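Local coordinates for protein endopolygalacturonase (Chondrostereum purpureum, PDB 1K5C) that probably hydrolyses the alpha-1,4 linkages of polygalacturonic acid within the chain, as a right-handed parallel beta-helix enzyme of glycoside hydrolase family 28, at residues A[195-200]-A[214-219]; A[155-158]-A[163-166]; A[120-125]-A[136-141]; A[6-11]-A[26-31]; A[296-301]-A[305-310]. All coordinates share one frame; numbering follows the deposited sequence. Where two conformers were deposited one is given.

Contact 1 (A[195-200]-A[214-219])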
# COMPACT_ATOMS: atom_id res chain seq x y z
N HIS A 195 3.90 -0.44 8.91
CA HIS A 195 4.66 -1.67 8.73
C HIS A 195 5.58 -1.64 7.51
O HIS A 195 6.09 -2.70 7.11
CB HIS A 195 3.72 -2.89 8.66
CG HIS A 195 2.97 -3.10 9.96
ND1 HIS A 195 2.10 -4.21 10.04
CD2 HIS A 195 2.94 -2.45 11.13
CE1 HIS A 195 1.58 -4.17 11.27
NE2 HIS A 195 2.07 -3.14 11.95
N GLY A 196 5.85 -0.44 6.97
CA GLY A 196 6.83 -0.38 5.90
C GLY A 196 6.23 -0.71 4.54
O GLY A 196 5.03 -0.65 4.30
N ILE A 197 7.14 -0.98 3.60
CA ILE A 197 6.79 -1.15 2.19
C ILE A 197 6.74 -2.62 1.88
O ILE A 197 7.78 -3.31 1.96
CB ILE A 197 7.84 -0.45 1.30
CG1 ILE A 197 7.85 1.06 1.61
CG2 ILE A 197 7.58 -0.72 -0.18
CD1 ILE A 197 8.99 1.83 0.95
N SER A 198 5.55 -3.14 1.53
CA SER A 198 5.34 -4.57 1.42
C SER A 198 4.93 -5.00 0.02
O SER A 198 4.13 -4.37 -0.68
CB SER A 198 4.27 -5.01 2.39
OG SER A 198 4.82 -4.99 3.69
N ILE A 199 5.42 -6.22 -0.31
CA ILE A 199 4.84 -7.07 -1.37
C ILE A 199 4.18 -8.21 -0.62
O ILE A 199 4.83 -8.92 0.16
CB ILE A 199 5.88 -7.55 -2.35
CG1 ILE A 199 6.44 -6.35 -3.17
CG2 ILE A 199 5.30 -8.63 -3.25
CD1 ILE A 199 7.69 -6.69 -3.96
N GLY A 200 2.87 -8.40 -0.86
CA GLY A 200 2.09 -9.44 -0.21
C GLY A 200 1.33 -8.92 1.00
O GLY A 200 1.30 -7.74 1.30
N LYS A 214 11.56 2.90 -5.18
CA LYS A 214 12.69 3.82 -5.39
C LYS A 214 12.48 5.14 -4.65
O LYS A 214 11.44 5.77 -4.76
CB LYS A 214 12.87 4.11 -6.88
CG LYS A 214 14.05 5.02 -7.22
CD LYS A 214 14.31 5.07 -8.72
CE LYS A 214 15.49 5.98 -9.12
NZ LYS A 214 16.72 6.11 -8.22
N GLY A 215 13.54 5.59 -3.93
CA GLY A 215 13.52 6.97 -3.45
C GLY A 215 12.61 7.23 -2.27
O GLY A 215 12.33 8.41 -1.98
N ASN A 216 12.15 6.18 -1.58
CA ASN A 216 11.21 6.38 -0.48
C ASN A 216 11.92 6.56 0.84
O ASN A 216 13.04 6.11 1.06
CB ASN A 216 10.28 5.11 -0.39
CG ASN A 216 9.60 4.86 -1.70
OD1 ASN A 216 10.02 3.85 -2.43
ND2 ASN A 216 8.65 5.60 -2.08
N THR A 217 11.19 7.21 1.77
CA THR A 217 11.64 7.33 3.14
C THR A 217 10.66 6.61 4.05
O THR A 217 9.43 6.79 3.91
CB THR A 217 11.73 8.83 3.53
OG1 THR A 217 12.68 9.48 2.71
CG2 THR A 217 12.15 9.06 4.96
N VAL A 218 11.17 5.77 4.95
CA VAL A 218 10.37 5.04 5.90
C VAL A 218 10.93 5.36 7.29
O VAL A 218 12.16 5.19 7.50
CB VAL A 218 10.41 3.53 5.65
CG1 VAL A 218 9.59 2.77 6.70
CG2 VAL A 218 9.96 3.18 4.22
N THR A 219 10.07 5.78 8.22
CA THR A 219 10.51 6.06 9.60
C THR A 219 9.51 5.44 10.57
O THR A 219 8.34 5.19 10.24
CB THR A 219 10.60 7.58 9.82
OG1 THR A 219 9.32 8.18 9.54
CG2 THR A 219 11.69 8.23 8.98
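Asn-216 and Ile-197, which touch through carbon, are held by backbone bonds to other residues: Asn-216 N is hydrogen-bonded to OD1 of Asn-246, and the Ile-197 backbone pairs with Gly-224 and Arg-226. No hydrogen bond runs between 195-200 and 214-219, so their meeting is apolar. Its centre is CD1 of Ile-197, which lies 3.7 Å from CG2 of Val-218 and 3.8 Å from CB of Asn-216. That methyl gets there because CG1 stands opposite the carbonyl carbon (chi1 -62°) and the chain is then fully extended (chi2 171°), sending CD1 straight across the interior. CG1 of the same isoleucine adds a second approach to Val-218 CG2 at 4.0 Å, and the two side chains cross at a slant. Val-218 presents its methyls to different partners: CG2 takes the isoleucine, while CG1 faces the backbone of Gly-196, with CG1 of Val-218 4.3 Å from CA of Gly-196. At this backbone conformation a beta-carbon on Gly-196 would be jammed against the carbonyl oxygen of His-195. Phe-186 and Cys-191 complete the apolar surroundings. His-195 binds galacturonate in another structure of the protein and is predicted to be catalytic, and Gly-196 lies about 7 Å from the side chain of Arg-226, a further galacturonate-binding residue. His-195, just before the strand, turns its CB away from 214-219, while Ile-197 at the start of the strand points into the aliphatic core, as is typical of the substrate cleft of a family 28 parallel beta-helix.

Contact 2 (A[155-158]-A[163-166])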
# COMPACT_ATOMS: atom_id res chain seq x y z
N PHE A 155 -2.03 2.00 0.74
CA PHE A 155 -2.40 1.61 -0.63
C PHE A 155 -2.31 0.09 -0.72
O PHE A 155 -1.25 -0.48 -0.44
CB PHE A 155 -1.41 2.19 -1.67
CG PHE A 155 -1.31 3.69 -1.62
CD1 PHE A 155 -2.20 4.50 -2.36
CD2 PHE A 155 -0.34 4.32 -0.83
CE1 PHE A 155 -2.09 5.88 -2.29
CE2 PHE A 155 -0.25 5.69 -0.77
CZ PHE A 155 -1.12 6.50 -1.47
N ASP A 156 -3.41 -0.55 -1.14
CA ASP A 156 -3.44 -1.99 -1.47
C ASP A 156 -3.59 -2.10 -2.97
O ASP A 156 -4.58 -1.61 -3.52
CB ASP A 156 -4.60 -2.67 -0.75
CG ASP A 156 -4.45 -2.72 0.76
OD1 ASP A 156 -3.27 -3.05 1.18
OD2 ASP A 156 -5.37 -2.49 1.52
N VAL A 157 -2.60 -2.71 -3.62
CA VAL A 157 -2.56 -2.73 -5.08
C VAL A 157 -2.69 -4.13 -5.61
O VAL A 157 -1.86 -5.00 -5.32
CB VAL A 157 -1.23 -2.09 -5.59
CG1 VAL A 157 -1.22 -2.08 -7.12
CG2 VAL A 157 -1.06 -0.68 -5.02
N SER A 158 -3.72 -4.34 -6.44
CA SER A 158 -3.92 -5.56 -7.27
C SER A 158 -4.21 -5.06 -8.68
O SER A 158 -5.38 -4.83 -9.02
CB SER A 158 -4.99 -6.47 -6.71
OG SER A 158 -4.60 -7.05 -5.46
N THR A 163 1.71 3.61 -10.94
CA THR A 163 2.75 4.39 -10.32
C THR A 163 2.13 5.14 -9.13
O THR A 163 1.11 5.81 -9.33
CB THR A 163 3.37 5.40 -11.31
OG1 THR A 163 3.95 4.61 -12.34
CG2 THR A 163 4.41 6.31 -10.63
N ILE A 164 2.75 5.04 -7.96
CA ILE A 164 2.35 5.77 -6.78
C ILE A 164 3.58 6.57 -6.35
O ILE A 164 4.63 5.95 -6.05
CB ILE A 164 1.86 4.81 -5.66
CG1 ILE A 164 0.57 4.11 -6.15
CG2 ILE A 164 1.67 5.56 -4.35
CD1 ILE A 164 0.16 2.92 -5.31
N GLN A 165 3.46 7.90 -6.37
CA GLN A 165 4.67 8.73 -6.17
C GLN A 165 4.28 9.96 -5.36
O GLN A 165 3.14 10.47 -5.43
CB GLN A 165 5.31 9.14 -7.49
CG GLN A 165 4.38 9.92 -8.43
CD GLN A 165 5.02 10.18 -9.80
OE1 GLN A 165 5.85 9.43 -10.26
NE2 GLN A 165 4.55 11.27 -10.44
N ASN A 166 5.29 10.47 -4.61
CA ASN A 166 5.12 11.73 -3.89
C ASN A 166 3.98 11.66 -2.85
O ASN A 166 3.45 12.71 -2.47
CB ASN A 166 4.88 12.96 -4.80
CG ASN A 166 5.94 13.04 -5.87
OD1 ASN A 166 7.13 12.88 -5.61
ND2 ASN A 166 5.51 13.28 -7.10
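Ile-164 reaches Phe-155 and Val-157 with both of its branches, and its torsions explain how. With chi1 at -65°, CG1 stands opposite the carbonyl carbon and CG2 opposite the backbone N; the extended second torsion (166°) then carries CD1 deep into the interior. This is core packing inside one coil of the right-handed parallel beta-helix: strand 155-158 and the start of strand 162-170 lie on different faces of the solenoid, and the absence of hydrogen bonds between the segments agrees with that. CD1 of Ile-164 meets CG2 of Val-157 tip to tip at 3.8 Å. The same methyl lies alongside the root of the phenylalanine, with Ile-164 CD1 4.0 Å from Phe-155 CB. Phe-155 and Ile-164 run past each other in opposite directions, and the second branch, CG2, comes to lie over the middle of the ring. With an alanine at Phe-155 the ring under CG2 of Ile-164 is gone, which would probably open a gap in the core and leave that methyl without its CH-pi partner. Leu-133 touches both Phe-155 and Ile-164, and Ile-176 touches both Val-157 and Ile-164, so the cluster is continued into the coils before and after. The CH-pi contact is well centred: CG2 of Ile-164 lies 4.0 Å from the centroid of the Phe-155 ring, 9° off the ring normal, with Ile-164 CG2 equally far, 4.1 Å, from Phe-155 CE2 and CZ.

Contact 3 (A[120-125]-A[136-141])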
# COMPACT_ATOMS: atom_id res chain seq x y z
N GLN A 120 -8.42 -0.39 5.88
CA GLN A 120 -7.56 -0.18 4.72
C GLN A 120 -8.06 1.04 3.95
O GLN A 120 -9.26 1.22 3.71
CB GLN A 120 -7.59 -1.42 3.79
CG GLN A 120 -6.95 -2.67 4.41
CD GLN A 120 -7.92 -3.50 5.26
OE1 GLN A 120 -8.98 -3.05 5.67
NE2 GLN A 120 -7.51 -4.73 5.61
N ALA A 121 -7.10 1.91 3.55
CA ALA A 121 -7.48 3.23 3.02
C ALA A 121 -7.81 3.21 1.54
O ALA A 121 -8.97 3.46 1.17
CB ALA A 121 -6.38 4.24 3.36
N ILE A 122 -6.82 2.98 0.68
CA ILE A 122 -7.04 3.10 -0.79
C ILE A 122 -6.70 1.77 -1.47
O ILE A 122 -5.58 1.29 -1.41
CB ILE A 122 -6.18 4.23 -1.38
CG1 ILE A 122 -6.45 5.55 -0.68
CG2 ILE A 122 -6.40 4.32 -2.89
CD1 ILE A 122 -5.55 6.70 -1.13
N SER A 123 -7.74 1.20 -2.10
CA SER A 123 -7.58 -0.00 -2.92
C SER A 123 -7.46 0.40 -4.38
O SER A 123 -8.28 1.18 -4.88
CB SER A 123 -8.80 -0.91 -2.69
OG SER A 123 -8.77 -1.99 -3.58
N VAL A 124 -6.45 -0.12 -5.05
CA VAL A 124 -6.11 0.25 -6.42
C VAL A 124 -6.27 -0.95 -7.30
O VAL A 124 -5.59 -1.99 -7.10
CB VAL A 124 -4.67 0.77 -6.47
CG1 VAL A 124 -4.28 1.19 -7.88
CG2 VAL A 124 -4.50 1.91 -5.44
N GLY A 125 -7.07 -0.82 -8.35
CA GLY A 125 -7.17 -1.84 -9.41
C GLY A 125 -8.54 -2.41 -9.56
O GLY A 125 -9.39 -2.30 -8.66
N ILE A 136 -0.78 12.11 -2.80
CA ILE A 136 -1.88 11.73 -1.93
C ILE A 136 -1.34 11.50 -0.52
O ILE A 136 -0.31 10.86 -0.35
CB ILE A 136 -2.60 10.51 -2.49
CG1 ILE A 136 -3.29 10.96 -3.86
CG2 ILE A 136 -3.66 9.95 -1.52
CD1 ILE A 136 -3.71 9.72 -4.59
N THR A 137 -2.09 12.02 0.47
CA THR A 137 -1.75 11.76 1.87
C THR A 137 -2.79 10.82 2.47
O THR A 137 -4.01 11.12 2.37
CB THR A 137 -1.72 13.06 2.67
OG1 THR A 137 -0.69 13.90 2.14
CG2 THR A 137 -1.47 12.83 4.15
N VAL A 138 -2.35 9.74 3.09
CA VAL A 138 -3.23 8.91 3.95
C VAL A 138 -2.82 9.29 5.38
O VAL A 138 -1.75 8.87 5.86
CB VAL A 138 -3.07 7.41 3.68
CG1 VAL A 138 -3.91 6.63 4.70
CG2 VAL A 138 -3.49 7.11 2.25
N ASP A 139 -3.64 10.11 6.02
CA ASP A 139 -3.37 10.54 7.39
C ASP A 139 -4.28 9.74 8.33
O ASP A 139 -5.43 10.11 8.57
CB ASP A 139 -3.58 12.04 7.58
CG ASP A 139 -3.23 12.48 8.97
OD1 ASP A 139 -3.07 11.63 9.87
OD2 ASP A 139 -3.08 13.72 9.18
N ASP A 140 -3.71 8.61 8.83
CA ASP A 140 -4.32 7.83 9.86
C ASP A 140 -3.52 7.94 11.17
O ASP A 140 -3.59 7.07 12.04
CB ASP A 140 -4.48 6.35 9.44
CG ASP A 140 -5.57 6.16 8.45
OD1 ASP A 140 -6.41 7.01 8.19
OD2 ASP A 140 -5.56 5.00 7.87
N PHE A 141 -2.80 9.05 11.34
CA PHE A 141 -1.96 9.23 12.55
C PHE A 141 -2.79 9.08 13.84
O PHE A 141 -2.27 8.57 14.85
CB PHE A 141 -1.30 10.61 12.47
CG PHE A 141 -0.44 10.87 13.68
CD1 PHE A 141 0.80 10.21 13.85
CD2 PHE A 141 -0.83 11.74 14.67
CE1 PHE A 141 1.58 10.45 14.96
CE2 PHE A 141 -0.04 11.94 15.80
CZ PHE A 141 1.17 11.29 15.94
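The projecting methyl CD1 of Ile-122 fits the shallow notch between two methyls of the facing segment, CG2 of Ile-136 and CG2 of Val-138. The evidence is in the spacing: Ile-122 CD1 is 3.8 Å from Ile-136 CG2 and 4.0 Å from Val-138 CG2, while those two CG2 atoms stand 4.7 Å from each other. Ile-122 crosses Ile-136 at a slant but slides past Val-138 in the opposite sense, so one extended side chain fills the dip left between residues two apart on the other segment. Val-138 supplies a second bump. Its CG1, opposite the backbone N (chi1 175°), comes down on the small Ala-121, with Ala-121 CB 3.7 Å from Val-138 CG1; a residue ending at its beta-carbon matches the close backbone approach here, 7.2 Å between CA of Ala-121 and CA of Val-138. The interlock carries no hydrogen bond. Beyond it the chain bends in an Asx turn, in which Phe-141 N donates to Asp-139 OD1 at 3.0 Å and 158°. Val-114 touches Ile-122, while Phe-112 and Cys-167 touch Ile-136, so the neighbouring coils close round the cluster. Aliphatic bumps and dips interlocking across the interior, segment to segment within a coil, are typical of the core of a parallel beta-helix, here within about 10 Å, measured from the Ala-121 side chain, of those of Asp-173 and Asn-151, which bind galacturonate in another structure of the protein.

Contact 4 (A[6-11]-A[26-31])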
# COMPACT_ATOMS: atom_id res chain seq x y z
N LYS A 6 -23.19 17.27 -5.73
CA LYS A 6 -23.46 17.86 -4.44
C LYS A 6 -24.00 16.83 -3.43
O LYS A 6 -24.25 17.21 -2.27
CB LYS A 6 -24.52 19.01 -4.61
CG LYS A 6 -23.99 20.07 -5.63
CD LYS A 6 -24.86 21.29 -5.50
CE LYS A 6 -24.34 22.51 -6.27
NZ LYS A 6 -25.47 23.35 -6.77
N SER A 7 -24.17 15.60 -3.84
CA SER A 7 -24.79 14.55 -3.04
C SER A 7 -24.52 13.20 -3.69
O SER A 7 -24.07 13.18 -4.84
CB SER A 7 -26.36 14.71 -2.99
OG SER A 7 -26.85 14.37 -4.29
N VAL A 8 -24.79 12.13 -2.94
CA VAL A 8 -24.61 10.79 -3.51
C VAL A 8 -25.54 10.66 -4.69
O VAL A 8 -25.18 10.00 -5.65
CB VAL A 8 -24.79 9.67 -2.47
CG1 VAL A 8 -23.75 9.81 -1.36
CG2 VAL A 8 -26.15 9.54 -1.85
N ASP A 9 -26.73 11.22 -4.71
CA ASP A 9 -27.60 11.05 -5.87
C ASP A 9 -27.10 11.85 -7.08
O ASP A 9 -27.28 11.33 -8.21
CB ASP A 9 -29.04 11.40 -5.46
CG ASP A 9 -29.37 10.48 -4.27
OD1 ASP A 9 -29.43 9.23 -4.43
OD2 ASP A 9 -29.51 11.02 -3.13
N ASP A 10 -26.46 12.99 -6.93
CA ASP A 10 -25.93 13.73 -8.08
C ASP A 10 -24.88 12.93 -8.81
O ASP A 10 -24.59 13.15 -9.99
CB ASP A 10 -25.24 15.03 -7.57
CG ASP A 10 -26.21 16.16 -7.28
OD1 ASP A 10 -27.44 16.06 -7.61
OD2 ASP A 10 -25.77 17.17 -6.71
N ALA A 11 -24.21 12.01 -8.09
CA ALA A 11 -23.07 11.33 -8.67
C ALA A 11 -23.40 10.48 -9.86
O ALA A 11 -22.56 10.31 -10.70
CB ALA A 11 -22.42 10.47 -7.58
N THR A 26 -21.62 15.49 3.15
CA THR A 26 -21.56 14.25 3.90
C THR A 26 -22.20 13.13 3.12
O THR A 26 -23.31 13.30 2.57
CB THR A 26 -22.28 14.40 5.23
OG1 THR A 26 -21.55 15.37 5.99
CG2 THR A 26 -22.32 13.10 6.01
N VAL A 27 -21.54 11.97 3.06
CA VAL A 27 -22.14 10.73 2.57
C VAL A 27 -22.90 10.12 3.76
O VAL A 27 -22.26 9.71 4.75
CB VAL A 27 -21.06 9.79 2.04
CG1 VAL A 27 -21.66 8.43 1.70
CG2 VAL A 27 -20.37 10.43 0.84
N PRO A 28 -24.22 10.08 3.69
CA PRO A 28 -25.00 9.62 4.87
C PRO A 28 -24.77 8.17 5.12
O PRO A 28 -24.44 7.37 4.25
CB PRO A 28 -26.47 9.91 4.48
CG PRO A 28 -26.38 10.89 3.35
CD PRO A 28 -25.12 10.54 2.60
N ALA A 29 -25.11 7.77 6.38
CA ALA A 29 -25.13 6.36 6.76
C ALA A 29 -25.90 5.55 5.70
O ALA A 29 -26.98 5.98 5.28
CB ALA A 29 -25.77 6.21 8.12
N GLY A 30 -25.38 4.38 5.37
CA GLY A 30 -26.11 3.47 4.47
C GLY A 30 -25.99 3.84 3.01
O GLY A 30 -26.67 3.25 2.15
N ASN A 31 -25.10 4.80 2.65
CA ASN A 31 -24.91 5.19 1.24
C ASN A 31 -23.45 5.07 0.83
O ASN A 31 -22.56 5.09 1.67
CB ASN A 31 -25.32 6.68 1.07
CG ASN A 31 -26.83 6.80 1.15
OD1 ASN A 31 -27.47 6.83 0.14
ND2 ASN A 31 -27.41 6.85 2.35
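Val-8 is the centre of this contact, with a buried partner for one methyl and the solvent margin beside the other. The buried side is aliphatic: CG1 of Val-8 lies 4.0 Å from CG1 of Val-27 and 4.1 Å from CG2 of Val-27, the two side chains crossing at about a right angle. Leu-33 and Phe-51 continue this patch around Val-27. The other side is more open. Pro-28, an exposed residue, offers only its CD, 4.3 Å from Val-8 CG1, and the partly exposed Asn-31 brings OD1 close, 3.6 Å from Val-8 CG2, but at the solvent margin. That asparagine is steadied by its own turn: ND2 donates to Ala-29 O at 3.1 Å, from 50° above the carbonyl plane, and Asn-31 N closes a type II turn onto Pro-28 O. Were Asn-31 an alanine, Ala-29 O would lose its ND2 donor, and CG2 of Val-8 would probably be left more open to water. Segment 6-11 holds its shape separately through an ST motif, Asp-10 N donating to Ser-7 OG at 3.0 Å. With no hydrogen bond joining them, the two segments meet here mainly through apolar packing, each making its polar bonds within itself or with residues outside the contact.

Contact 5 (A[296-301]-A[305-310])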
# COMPACT_ATOMS: atom_id res chain seq x y z
N VAL A 296 18.31 -8.20 8.88
CA VAL A 296 17.77 -8.87 7.68
C VAL A 296 17.50 -10.33 7.98
O VAL A 296 18.40 -11.05 8.43
CB VAL A 296 18.79 -8.77 6.54
CG1 VAL A 296 18.35 -9.60 5.32
CG2 VAL A 296 19.06 -7.33 6.13
N THR A 297 16.30 -10.80 7.65
CA THR A 297 16.02 -12.23 7.59
C THR A 297 15.40 -12.55 6.22
O THR A 297 14.47 -11.85 5.78
CB THR A 297 15.13 -12.71 8.74
OG1 THR A 297 16.00 -12.75 9.91
CG2 THR A 297 14.52 -14.10 8.54
N VAL A 298 15.92 -13.61 5.61
CA VAL A 298 15.37 -14.19 4.39
C VAL A 298 15.02 -15.63 4.75
O VAL A 298 15.91 -16.38 5.18
CB VAL A 298 16.39 -14.15 3.23
CG1 VAL A 298 15.83 -14.91 2.02
CG2 VAL A 298 16.74 -12.70 2.89
N GLU A 299 13.74 -16.00 4.58
CA GLU A 299 13.24 -17.34 4.90
C GLU A 299 12.52 -17.89 3.67
O GLU A 299 11.32 -17.70 3.49
CB GLU A 299 12.31 -17.26 6.14
CG GLU A 299 11.74 -18.63 6.53
CD GLU A 299 12.63 -19.45 7.43
OE1 GLU A 299 13.78 -19.09 7.68
OE2 GLU A 299 12.13 -20.50 7.94
N CYS A 300 13.29 -18.57 2.83
CA CYS A 300 12.79 -19.11 1.57
C CYS A 300 12.61 -20.62 1.64
O CYS A 300 13.54 -21.35 2.01
CB CYS A 300 13.80 -18.89 0.42
SG CYS A 300 13.94 -17.18 -0.14
N GLY A 301 11.43 -21.08 1.18
CA GLY A 301 11.26 -22.46 0.73
C GLY A 301 11.51 -22.60 -0.74
O GLY A 301 11.85 -23.73 -1.18
N GLY A 305 17.55 -17.06 -8.45
CA GLY A 305 18.18 -15.95 -9.12
C GLY A 305 19.44 -15.46 -8.40
O GLY A 305 19.82 -15.93 -7.33
N ASN A 306 20.08 -14.48 -9.08
CA ASN A 306 21.28 -13.81 -8.53
C ASN A 306 20.81 -12.49 -7.97
O ASN A 306 20.60 -11.52 -8.70
CB ASN A 306 22.30 -13.59 -9.64
CG ASN A 306 22.80 -14.95 -10.16
OD1 ASN A 306 23.29 -15.76 -9.37
ND2 ASN A 306 22.62 -15.20 -11.43
N TRP A 307 20.59 -12.50 -6.65
CA TRP A 307 20.03 -11.32 -5.95
C TRP A 307 21.21 -10.40 -5.65
O TRP A 307 22.04 -10.68 -4.76
CB TRP A 307 19.35 -11.77 -4.67
CG TRP A 307 18.10 -12.59 -4.88
CD1 TRP A 307 17.67 -13.22 -6.02
CD2 TRP A 307 17.12 -12.85 -3.85
NE1 TRP A 307 16.42 -13.85 -5.76
CE2 TRP A 307 16.10 -13.66 -4.43
CE3 TRP A 307 16.99 -12.49 -2.49
CZ2 TRP A 307 15.00 -14.09 -3.69
CZ3 TRP A 307 15.89 -12.93 -1.77
CH2 TRP A 307 14.90 -13.73 -2.36
N ASN A 308 21.26 -9.30 -6.42
CA ASN A 308 22.37 -8.32 -6.23
C ASN A 308 21.89 -7.32 -5.16
O ASN A 308 20.98 -6.53 -5.45
CB ASN A 308 22.61 -7.61 -7.57
CG ASN A 308 23.81 -6.65 -7.48
OD1 ASN A 308 24.17 -6.21 -6.38
ND2 ASN A 308 24.41 -6.38 -8.60
N TRP A 309 22.45 -7.46 -3.96
CA TRP A 309 22.09 -6.60 -2.83
C TRP A 309 23.25 -5.64 -2.51
O TRP A 309 23.38 -5.13 -1.40
CB TRP A 309 21.76 -7.46 -1.60
CG TRP A 309 20.40 -8.12 -1.74
CD1 TRP A 309 19.65 -8.36 -2.87
CD2 TRP A 309 19.62 -8.60 -0.62
NE1 TRP A 309 18.44 -8.97 -2.52
CE2 TRP A 309 18.42 -9.12 -1.15
CE3 TRP A 309 19.84 -8.63 0.76
CZ2 TRP A 309 17.43 -9.67 -0.29
CZ3 TRP A 309 18.86 -9.17 1.59
CH2 TRP A 309 17.67 -9.69 1.05
N SER A 310 24.04 -5.29 -3.55
CA SER A 310 25.25 -4.49 -3.32
C SER A 310 24.98 -3.17 -2.72
O SER A 310 25.84 -2.65 -2.00
CB SER A 310 25.97 -4.33 -4.68
OG SER A 310 25.10 -3.68 -5.65
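Trp-309 and Val-296 approach from opposite directions, and the valine methyl arrives at the rim of the indole: CG1 of Val-296 lies at the ring edge, near its plane, 3.8 Å from CZ3 of Trp-309. Val-298 touches both tryptophans, one methyl to each. Its CG2 lies obliquely against Trp-309, 3.6 Å from CH2, and its CG1 is likewise oblique to the other indole, 4.3 Å from CZ3 of Trp-307. The first torsion of Trp-309 (-74°) sets CG opposite the carbonyl carbon, which sends the six-membered end of the indole inward to the valines. The indoles span a wide gap: the axes of strands 296-299 and 306-309 run nearly antiparallel (172°) but stay 13.6 Å apart, facing one another through the core without any hydrogen bond between them. Cys-300, disulfide-bonded to Cys-303, finishes the row with a sulfur-aromatic contact, its SG 5.3 Å from the centroid of the six-membered ring of Trp-307 and again oblique. The indole N-H groups have partners outside the two segments: NE1 of Trp-307 bonds Ser-304 O and NE1 of Trp-309 bonds Val-278 O, and Phe-280 meets Trp-309 edge-to-face. Where the chain turns a corner at Ser-310, Asn-308 OD1 accepts from Ser-310 N in an Asx turn. The chemistry implies a division of labour in this late coil of the beta-helix: carbon and sulfur fill the interior, while the indole N-H groups find carbonyl oxygens.

In the fold
All five contacts lie along one solenoid. Contacts 3 and 2 are consecutive along the chain, their centres 9 Å apart, and they touch: a probable hydrogen bond joins Asp-156 N to Ile-122 O (2.9 Å). A second probable one joins Val-124 N to Asp-156 O (2.8 Å), while Phe-155 CE1 packs on Ile-122 CD1 at 3.7 Å. Contact 1, holding the galacturonate-binding His-195, is centred 11 Å from contact 2 and 14 Å from contact 3, without touching either. Contact 5 lies further along, its centre 17 Å from that of contact 1. Contact 4, away from the known sites, is 49 Å from contact 5 between centres, on the opposite side of the chain's centre.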